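Local coordinates for peptidoglycan-recognition protein (Apis mellifera, PDB 5XZ3) that probably binds bacterial peptidoglycan as a recognition protein of honey-bee innate immunity, using a fold related to the N-acetylmuramoyl-L-alanine amidases, at residues S8-R13 with H125-C130; T17-K22 with Y60-L65; T49-I54 with N81-C86. All coordinates share one frame; numbering follows the deposited sequence.

Contact 1 (S8-R13 with H125-C130); sequences SEIIKR and HKLILC
Ile10 reaches helix 118-133 chiefly through its terminal methyl, CD1, and its side chain can be followed outward to that point. CB stands back from the helix, and so does the CG2 branch, which is anti to the backbone N. CG1 is anti to the carbonyl carbon (chi1 -64°) and goes forward, Ile10 CG1 closing to 4.3 Å from Leu127 CD1. The tip completes the approach, Ile10 CD1 meeting Leu127 CD1 at 3.8 Å with the two side chains at about a right angle. Cys130 SG is the next neighbour, 5.2 Å from Ile10 CD1. The backbone that carries Ile10 runs beside edge strand 82-84, where the backbone of Ile11 bonds to Ile82 and Glu84; this is consistent with the N-terminal extension that peptidoglycan-recognition proteins add to the amidase fold. Phe74 of strand 74-76 touches both Ile10 and Leu127, which ties the pair to the sheet. Nearer the solvent, Glu9 OE2 passes Lys126 CD at 4.3 Å. Their charges stay apart, with Glu9 OE1 5.0 Å from Lys126 NZ, so any attraction between them is probably weak and long-range.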
loop_
_atom_site.group_PDB
_atom_site.type_symbol
_atom_site.label_atom_id
_atom_site.label_comp_id
_atom_site.label_asym_id
_atom_site.label_seq_id
_atom_site.Cartn_x
_atom_site.Cartn_y
_atom_site.Cartn_z
ATOM N N SER A 8 -14.996 -1.829 3.090
ATOM C CA SER A 8 -15.832 -0.691 2.612
ATOM C C SER A 8 -15.283 0.654 3.100
ATOM O O SER A 8 -15.583 1.715 2.536
ATOM C CB SER A 8 -17.274 -0.831 3.104
ATOM O OG SER A 8 -17.788 -2.127 2.877
ATOM N N GLU A 9 -14.487 0.568 4.163
ATOM C CA GLU A 9 -13.745 1.658 4.806
ATOM C C GLU A 9 -12.664 2.341 3.949
ATOM O O GLU A 9 -12.234 3.455 4.271
ATOM C CB GLU A 9 -13.106 1.116 6.099
ATOM C CG GLU A 9 -12.963 -0.406 6.110
ATOM C CD GLU A 9 -12.279 -0.945 7.347
ATOM O OE1 GLU A 9 -12.793 -0.713 8.465
ATOM O OE2 GLU A 9 -11.236 -1.622 7.200
ATOM N N ILE A 10 -12.217 1.668 2.886
ATOM C CA ILE A 10 -11.219 2.226 1.969
ATOM C C ILE A 10 -11.714 3.572 1.416
ATOM O O ILE A 10 -12.805 3.673 0.863
ATOM C CB ILE A 10 -10.881 1.271 0.794
ATOM C CG1 ILE A 10 -10.235 -0.032 1.286
ATOM C CG2 ILE A 10 -9.934 1.948 -0.196
ATOM C CD1 ILE A 10 -10.246 -1.161 0.269
ATOM N N ILE A 11 -10.893 4.596 1.575
ATOM C CA ILE A 11 -11.171 5.914 1.007
ATOM C C ILE A 11 -10.832 5.833 -0.485
ATOM O O ILE A 11 -9.669 5.680 -0.843
ATOM C CB ILE A 11 -10.349 7.023 1.709
ATOM C CG1 ILE A 11 -10.549 7.044 3.244
ATOM C CG2 ILE A 11 -10.588 8.383 1.064
ATOM C CD1 ILE A 11 -11.975 7.177 3.725
ATOM N N LYS A 12 -11.850 5.925 -1.344
ATOM C CA LYS A 12 -11.647 5.759 -2.792
ATOM C C LYS A 12 -10.900 6.939 -3.407
ATOM O O LYS A 12 -10.902 8.038 -2.861
ATOM C CB LYS A 12 -12.978 5.520 -3.520
ATOM C CG LYS A 12 -13.653 4.205 -3.147
ATOM C CD LYS A 12 -15.082 4.140 -3.672
ATOM C CE LYS A 12 -15.139 3.563 -5.082
ATOM N NZ LYS A 12 -15.120 2.067 -5.117
ATOM N N ARG A 13 -10.262 6.686 -4.543
ATOM C CA ARG A 13 -9.466 7.678 -5.258
ATOM C C ARG A 13 -10.179 9.043 -5.417
ATOM O O ARG A 13 -9.598 10.078 -5.089
ATOM C CB ARG A 13 -9.045 7.125 -6.621
ATOM C CG ARG A 13 -7.954 7.948 -7.284
ATOM C CD ARG A 13 -8.108 7.978 -8.799
ATOM N NE ARG A 13 -7.024 8.750 -9.432
ATOM C CZ ARG A 13 -5.781 8.307 -9.602
ATOM N NH1 ARG A 13 -4.881 9.095 -10.191
ATOM N NH2 ARG A 13 -5.427 7.084 -9.178
ATOM N N HIS A 125 -3.205 -4.850 7.803
ATOM C CA HIS A 125 -3.480 -6.285 7.925
ATOM C C HIS A 125 -4.917 -6.635 7.525
ATOM O O HIS A 125 -5.153 -7.660 6.853
ATOM C CB HIS A 125 -3.159 -6.820 9.311
ATOM C CG HIS A 125 -3.142 -8.311 9.360
ATOM N ND1 HIS A 125 -2.129 -9.054 8.795
ATOM C CD2 HIS A 125 -4.047 -9.198 9.826
ATOM C CE1 HIS A 125 -2.384 -10.341 8.962
ATOM N NE2 HIS A 125 -3.541 -10.457 9.587
ATOM N N LYS A 126 -5.858 -5.761 7.889
ATOM C CA LYS A 126 -7.254 -5.926 7.472
ATOM C C LYS A 126 -7.386 -5.837 5.951
ATOM O O LYS A 126 -8.181 -6.573 5.352
ATOM C CB LYS A 126 -8.185 -4.911 8.146
ATOM C CG LYS A 126 -8.537 -5.232 9.593
ATOM C CD LYS A 126 -9.482 -4.167 10.155
ATOM C CE LYS A 126 -9.227 -3.873 11.630
ATOM N NZ LYS A 126 -10.196 -2.871 12.174
ATOM N N LEU A 127 -6.587 -4.965 5.330
ATOM C CA LEU A 127 -6.625 -4.815 3.893
ATOM C C LEU A 127 -6.209 -6.116 3.198
ATOM O O LEU A 127 -6.801 -6.502 2.187
ATOM C CB LEU A 127 -5.737 -3.659 3.452
ATOM C CG LEU A 127 -5.712 -3.312 1.969
ATOM C CD1 LEU A 127 -7.054 -2.850 1.430
ATOM C CD2 LEU A 127 -4.642 -2.250 1.733
ATOM N N ILE A 128 -5.196 -6.775 3.752
ATOM C CA ILE A 128 -4.699 -8.035 3.218
ATOM C C ILE A 128 -5.795 -9.110 3.306
ATOM O O ILE A 128 -6.103 -9.784 2.302
ATOM C CB ILE A 128 -3.368 -8.454 3.895
ATOM C CG1 ILE A 128 -2.241 -7.517 3.416
ATOM C CG2 ILE A 128 -3.015 -9.906 3.553
ATOM C CD1 ILE A 128 -1.022 -7.466 4.323
ATOM N N LEU A 129 -6.411 -9.227 4.476
ATOM C CA LEU A 129 -7.529 -10.161 4.666
ATOM C C LEU A 129 -8.705 -9.888 3.719
ATOM O O LEU A 129 -9.255 -10.824 3.153
ATOM C CB LEU A 129 -7.976 -10.185 6.139
ATOM C CG LEU A 129 -6.947 -10.700 7.185
ATOM C CD1 LEU A 129 -7.534 -10.595 8.590
ATOM C CD2 LEU A 129 -6.479 -12.131 6.931
ATOM N N CYS A 130 -9.072 -8.616 3.546
ATOM C CA CYS A 130 -10.089 -8.214 2.567
ATOM C C CYS A 130 -9.785 -8.701 1.155
ATOM O O CYS A 130 -10.662 -9.271 0.495
ATOM C CB CYS A 130 -10.260 -6.698 2.547
ATOM S SG CYS A 130 -11.353 -6.149 1.217
#

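Contact 2 (T17-K22 with Y60-L65); sequences TNVQAK and YHMDTL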
loop_
_atom_site.group_PDB
_atom_site.type_symbol
_atom_site.label_atom_id
_atom_site.label_comp_id
_atom_site.label_asym_id
_atom_site.label_seq_id
_atom_site.Cartn_x
_atom_site.Cartn_y
_atom_site.Cartn_z
ATOM N N THR A 17 -8.774 12.989 -4.810
ATOM C CA THR A 17 -8.304 13.692 -6.028
ATOM C C THR A 17 -9.382 13.734 -7.120
ATOM O O THR A 17 -10.323 12.935 -7.090
ATOM C CB THR A 17 -6.990 13.082 -6.592
ATOM O OG1 THR A 17 -6.468 13.903 -7.652
ATOM C CG2 THR A 17 -7.196 11.642 -7.113
ATOM N N ASN A 18 -9.241 14.664 -8.071
ATOM C CA ASN A 18 -10.085 14.682 -9.275
ATOM C C ASN A 18 -9.307 14.227 -10.514
ATOM O O ASN A 18 -9.866 14.156 -11.613
ATOM C CB ASN A 18 -10.712 16.070 -9.509
ATOM C CG ASN A 18 -11.458 16.593 -8.287
ATOM O OD1 ASN A 18 -10.950 17.449 -7.570
ATOM N ND2 ASN A 18 -12.660 16.072 -8.038
ATOM N N VAL A 19 -8.030 13.899 -10.319
ATOM C CA VAL A 19 -7.143 13.503 -11.416
ATOM C C VAL A 19 -7.103 11.977 -11.577
ATOM O O VAL A 19 -6.600 11.258 -10.707
ATOM C CB VAL A 19 -5.711 14.081 -11.249
ATOM C CG1 VAL A 19 -4.844 13.752 -12.456
ATOM C CG2 VAL A 19 -5.750 15.589 -11.014
ATOM N N GLN A 20 -7.612 11.508 -12.716
ATOM C CA GLN A 20 -7.612 10.093 -13.077
ATOM C C GLN A 20 -6.215 9.664 -13.505
ATOM O O GLN A 20 -5.393 10.508 -13.861
ATOM C CB GLN A 20 -8.603 9.848 -14.227
ATOM C CG GLN A 20 -10.052 10.225 -13.928
ATOM C CD GLN A 20 -10.806 9.119 -13.210
ATOM O OE1 GLN A 20 -11.025 9.192 -11.997
ATOM N NE2 GLN A 20 -11.190 8.073 -13.955
ATOM N N ALA A 21 -5.950 8.358 -13.481
ATOM C CA ALA A 21 -4.749 7.797 -14.108
ATOM C C ALA A 21 -4.677 8.223 -15.586
ATOM O O ALA A 21 -5.718 8.324 -16.252
ATOM C CB ALA A 21 -4.764 6.286 -14.016
ATOM N N LYS A 22 -3.458 8.478 -16.075
ATOM C CA LYS A 22 -3.224 8.762 -17.500
ATOM C C LYS A 22 -3.278 7.491 -18.350
ATOM O O LYS A 22 -3.661 7.548 -19.517
ATOM C CB LYS A 22 -1.888 9.487 -17.703
ATOM C CG LYS A 22 -1.904 10.948 -17.236
ATOM C CD LYS A 22 -0.568 11.664 -17.430
ATOM C CE LYS A 22 0.470 11.204 -16.419
ATOM N NZ LYS A 22 1.836 11.795 -16.574
ATOM N N TYR A 60 3.404 14.658 -7.490
ATOM C CA TYR A 60 4.817 14.320 -7.655
ATOM C C TYR A 60 5.053 13.149 -8.645
ATOM O O TYR A 60 5.826 13.299 -9.606
ATOM C CB TYR A 60 5.434 14.029 -6.290
ATOM C CG TYR A 60 6.845 13.465 -6.326
ATOM C CD1 TYR A 60 7.916 14.203 -6.873
ATOM C CD2 TYR A 60 7.108 12.204 -5.808
ATOM C CE1 TYR A 60 9.201 13.682 -6.898
ATOM C CE2 TYR A 60 8.391 11.673 -5.818
ATOM C CZ TYR A 60 9.432 12.421 -6.359
ATOM O OH TYR A 60 10.694 11.884 -6.378
ATOM N N HIS A 61 4.391 12.009 -8.428
ATOM C CA HIS A 61 4.511 10.875 -9.381
ATOM C C HIS A 61 4.055 11.190 -10.800
ATOM O O HIS A 61 4.799 10.963 -11.766
ATOM C CB HIS A 61 3.780 9.628 -8.867
ATOM C CG HIS A 61 4.406 9.014 -7.654
ATOM N ND1 HIS A 61 3.769 8.053 -6.902
ATOM C CD2 HIS A 61 5.601 9.231 -7.055
ATOM C CE1 HIS A 61 4.556 7.692 -5.900
ATOM N NE2 HIS A 61 5.668 8.398 -5.967
ATOM N N MET A 62 2.847 11.731 -10.924
ATOM C CA MET A 62 2.223 11.937 -12.243
ATOM C C MET A 62 2.764 13.137 -13.016
ATOM O O MET A 62 3.004 13.027 -14.226
ATOM C CB MET A 62 0.705 12.042 -12.117
ATOM C CG MET A 62 0.075 10.721 -11.711
ATOM S SD MET A 62 -1.713 10.792 -11.617
ATOM C CE MET A 62 -2.158 10.855 -13.357
ATOM N N ASP A 63 2.962 14.262 -12.329
ATOM C CA ASP A 63 3.371 15.508 -12.993
ATOM C C ASP A 63 4.874 15.713 -13.021
ATOM O O ASP A 63 5.434 16.072 -14.061
ATOM C CB ASP A 63 2.678 16.729 -12.362
ATOM C CG ASP A 63 1.170 16.616 -12.397
ATOM O OD1 ASP A 63 0.638 16.130 -13.423
ATOM O OD2 ASP A 63 0.520 16.990 -11.394
ATOM N N THR A 64 5.526 15.496 -11.883
ATOM C CA THR A 64 6.969 15.683 -11.804
ATOM C C THR A 64 7.727 14.527 -12.455
ATOM O O THR A 64 8.673 14.763 -13.205
ATOM C CB THR A 64 7.436 15.912 -10.353
ATOM O OG1 THR A 64 6.723 17.026 -9.804
ATOM C CG2 THR A 64 8.941 16.191 -10.285
ATOM N N LEU A 65 7.333 13.288 -12.155
ATOM C CA LEU A 65 8.074 12.129 -12.661
ATOM C C LEU A 65 7.501 11.579 -13.974
ATOM O O LEU A 65 8.077 10.659 -14.571
ATOM C CB LEU A 65 8.166 11.035 -11.597
ATOM C CG LEU A 65 8.732 11.356 -10.205
ATOM C CD1 LEU A 65 8.857 10.097 -9.346
ATOM C CD2 LEU A 65 10.076 12.067 -10.275
#
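The flat groups that take part here are peptide groups, those of Met62 and Gln20. On the helix side, Lys22 NZ donates to Met62 O at 2.9 Å, with a C=O...N angle of 139° and the nitrogen tilted 25° from the carbonyl plane, so the ammonium comes in to one side of the carbonyl direction and somewhat out of its plane. On the loop side, the methyl of Met62 meets the oxygen end of the Gln20 peptide group, not its face, and is tilted from its plane, Met62 CE lying 3.3 Å from Gln20 O. The same methyl has Val19 CG1 at 4.1 Å, Ala21 CA at 4.1 Å and Lys22 CG at 3.9 Å around it, so a single atom of the methionine gathers four consecutive loop residues. Both Lys22 and Met62 bend at chi3 (-74° in the lysine) and slide past each other in opposite directions, an arrangement that lets the lysine's aliphatic part flank the methyl while its nitrogen goes on to the backbone. The loop is shaped by an ST turn, in which Thr17 OG1 accepts from Val19 N at 3.1 Å, and Arg13 bonds to the Val19 carbonyl. Met62 lies in the pi-type turn 60-64 at the end part of helix 47-64. A cation placed on a carbonyl near this carboxyl end would probably be favoured by the helix dipole, with Asp63 perhaps adding a longer-range attraction.

Contact 3 (T49-I54 with N81-C86); sequences TCISNI and NIYEGC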
loop_
_atom_site.group_PDB
_atom_site.type_symbol
_atom_site.label_atom_id
_atom_site.label_comp_id
_atom_site.label_asym_id
_atom_site.label_seq_id
_atom_site.Cartn_x
_atom_site.Cartn_y
_atom_site.Cartn_z
ATOM N N THR A 49 -5.464 15.912 6.529
ATOM C CA THR A 49 -4.026 16.016 6.263
ATOM C C THR A 49 -3.519 14.832 5.435
ATOM O O THR A 49 -2.608 14.996 4.612
ATOM C CB THR A 49 -3.199 16.143 7.549
ATOM O OG1 THR A 49 -3.519 15.055 8.427
ATOM C CG2 THR A 49 -3.498 17.460 8.244
ATOM N N CYS A 50 -4.116 13.654 5.634
ATOM C CA CYS A 50 -3.764 12.500 4.794
ATOM C C CYS A 50 -4.202 12.719 3.354
ATOM O O CYS A 50 -3.453 12.385 2.431
ATOM C CB CYS A 50 -4.290 11.181 5.359
ATOM S SG CYS A 50 -3.511 10.657 6.904
ATOM N N ILE A 51 -5.373 13.339 3.156
ATOM C CA ILE A 51 -5.854 13.626 1.799
ATOM C C ILE A 51 -4.866 14.536 1.035
ATOM O O ILE A 51 -4.498 14.248 -0.131
ATOM C CB ILE A 51 -7.317 14.144 1.792
ATOM C CG1 ILE A 51 -8.281 12.973 2.038
ATOM C CG2 ILE A 51 -7.647 14.867 0.484
ATOM C CD1 ILE A 51 -9.730 13.360 2.309
ATOM N N SER A 52 -4.408 15.586 1.717
ATOM C CA SER A 52 -3.451 16.563 1.165
ATOM C C SER A 52 -2.115 15.932 0.814
ATOM O O SER A 52 -1.533 16.221 -0.234
ATOM C CB SER A 52 -3.195 17.682 2.185
ATOM O OG SER A 52 -4.423 18.260 2.568
ATOM N N ASN A 53 -1.630 15.100 1.722
ATOM C CA ASN A 53 -0.339 14.440 1.583
ATOM C C ASN A 53 -0.340 13.500 0.392
ATOM O O ASN A 53 0.584 13.536 -0.429
ATOM C CB ASN A 53 0.014 13.697 2.868
ATOM C CG ASN A 53 0.564 14.623 3.937
ATOM O OD1 ASN A 53 0.345 15.833 3.898
ATOM N ND2 ASN A 53 1.274 14.058 4.901
ATOM N N ILE A 54 -1.403 12.706 0.281
ATOM C CA ILE A 54 -1.548 11.738 -0.816
ATOM C C ILE A 54 -1.736 12.434 -2.169
ATOM O O ILE A 54 -1.164 11.994 -3.190
ATOM C CB ILE A 54 -2.665 10.720 -0.496
ATOM C CG1 ILE A 54 -2.234 9.874 0.701
ATOM C CG2 ILE A 54 -2.944 9.794 -1.674
ATOM C CD1 ILE A 54 -3.374 9.195 1.411
ATOM N N ASN A 81 -6.577 5.222 8.486
ATOM C CA ASN A 81 -7.412 5.022 7.298
ATOM C C ASN A 81 -6.623 4.381 6.158
ATOM O O ASN A 81 -5.391 4.536 6.074
ATOM C CB ASN A 81 -8.042 6.344 6.833
ATOM C CG ASN A 81 -9.299 6.729 7.626
ATOM O OD1 ASN A 81 -10.208 5.919 7.813
ATOM N ND2 ASN A 81 -9.364 7.980 8.059
ATOM N N ILE A 82 -7.341 3.670 5.293
ATOM C CA ILE A 82 -6.782 3.089 4.065
ATOM C C ILE A 82 -7.228 3.960 2.889
ATOM O O ILE A 82 -8.422 4.217 2.729
ATOM C CB ILE A 82 -7.270 1.645 3.841
ATOM C CG1 ILE A 82 -6.899 0.738 5.020
ATOM C CG2 ILE A 82 -6.754 1.086 2.512
ATOM C CD1 ILE A 82 -7.912 -0.382 5.236
ATOM N N TYR A 83 -6.265 4.401 2.085
ATOM C CA TYR A 83 -6.525 5.211 0.894
ATOM C C TYR A 83 -6.189 4.430 -0.364
ATOM O O TYR A 83 -5.102 3.868 -0.483
ATOM C CB TYR A 83 -5.697 6.503 0.930
ATOM C CG TYR A 83 -6.078 7.389 2.090
ATOM C CD1 TYR A 83 -5.547 7.169 3.367
ATOM C CD2 TYR A 83 -7.000 8.431 1.916
ATOM C CE1 TYR A 83 -5.913 7.965 4.446
ATOM C CE2 TYR A 83 -7.379 9.229 2.988
ATOM C CZ TYR A 83 -6.841 8.985 4.243
ATOM O OH TYR A 83 -7.222 9.765 5.295
ATOM N N GLU A 84 -7.126 4.429 -1.306
ATOM C CA GLU A 84 -6.919 3.813 -2.608
ATOM C C GLU A 84 -5.969 4.688 -3.436
ATOM O O GLU A 84 -6.238 5.878 -3.647
ATOM C CB GLU A 84 -8.264 3.634 -3.329
ATOM C CG GLU A 84 -8.162 2.875 -4.650
ATOM C CD GLU A 84 -9.447 2.871 -5.472
ATOM O OE1 GLU A 84 -10.241 3.833 -5.391
ATOM O OE2 GLU A 84 -9.657 1.882 -6.217
ATOM N N GLY A 85 -4.863 4.092 -3.880
ATOM C CA GLY A 85 -3.942 4.737 -4.810
ATOM C C GLY A 85 -4.316 4.245 -6.191
ATOM O O GLY A 85 -5.383 4.605 -6.718
ATOM N N CYS A 86 -3.480 3.395 -6.776
ATOM C CA CYS A 86 -3.876 2.762 -8.029
ATOM C C CYS A 86 -4.830 1.547 -7.840
ATOM O O CYS A 86 -5.389 1.021 -8.811
ATOM C CB CYS A 86 -2.661 2.499 -8.927
ATOM S SG CYS A 86 -1.506 1.301 -8.272
#
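Helix 49-54 and strand 82-84 run in broadly the same direction, their axes 37° apart and 10.6 Å distant at closest approach, and that spacing is bridged chiefly by Tyr83. With CG anti to its carbonyl carbon (chi1 -63°), the tyrosine reaches across to the helix. Ile54 CD1 sits over one face of the ring, 3.7 Å from the centroid and 27° off the normal, which meets the geometry of a CH-pi contact. It is displaced toward the rim at the CG end, where Ile54 CD1 to Tyr83 CG measures 3.3 Å, a tight fit. One turn earlier, Cys50 CB meets the phenol end obliquely, 3.5 Å from Tyr83 CZ and 3.3 Å from Tyr83 OH; the sulfur makes a looser sulfur-aromatic contact, Cys50 SG being 5.3 Å from the ring centroid. Ile51 crosses the tyrosine at about a right angle and brings CG1 to 4.0 Å from Tyr83 CE2. The hydroxyl is hydrogen-bonded to Asp79. Putting a leucine in place of Tyr83 would probably leave Asp79 without this hydroxyl partner and open a gap beside Cys50 CB. Cys50 is also disulfide-bonded to Cys44, so the helix is covalently tied to its preceding loop close to the ring. Trp16 of helix 13-16 touches Ile51 and Ile54, and Ile11 touches Tyr83. Ile82, directed away from helix 47-64, packs on Ala123 and Leu127 of helix 118-133, which places the edge strand between the two helices.

Contact 3 is the buried member of the set, contact 1 is partly buried and contact 2 lies at the surface, its centre about 17 Å from the centre of the chain. Chemistry follows this order: aromatic and aliphatic packing in contact 3, one apolar pair with a loosely associated charged rim in contact 1, and in contact 2 a methionine methyl among loop atoms, with a lysine bonded to a helix carbonyl. Contacts 2 and 3 both use helix 47-64, yet their nearest atoms remain about 6 Å apart. Residues 8-13 touch both other contacts, through the Ile11 backbone and the Arg13 side chain.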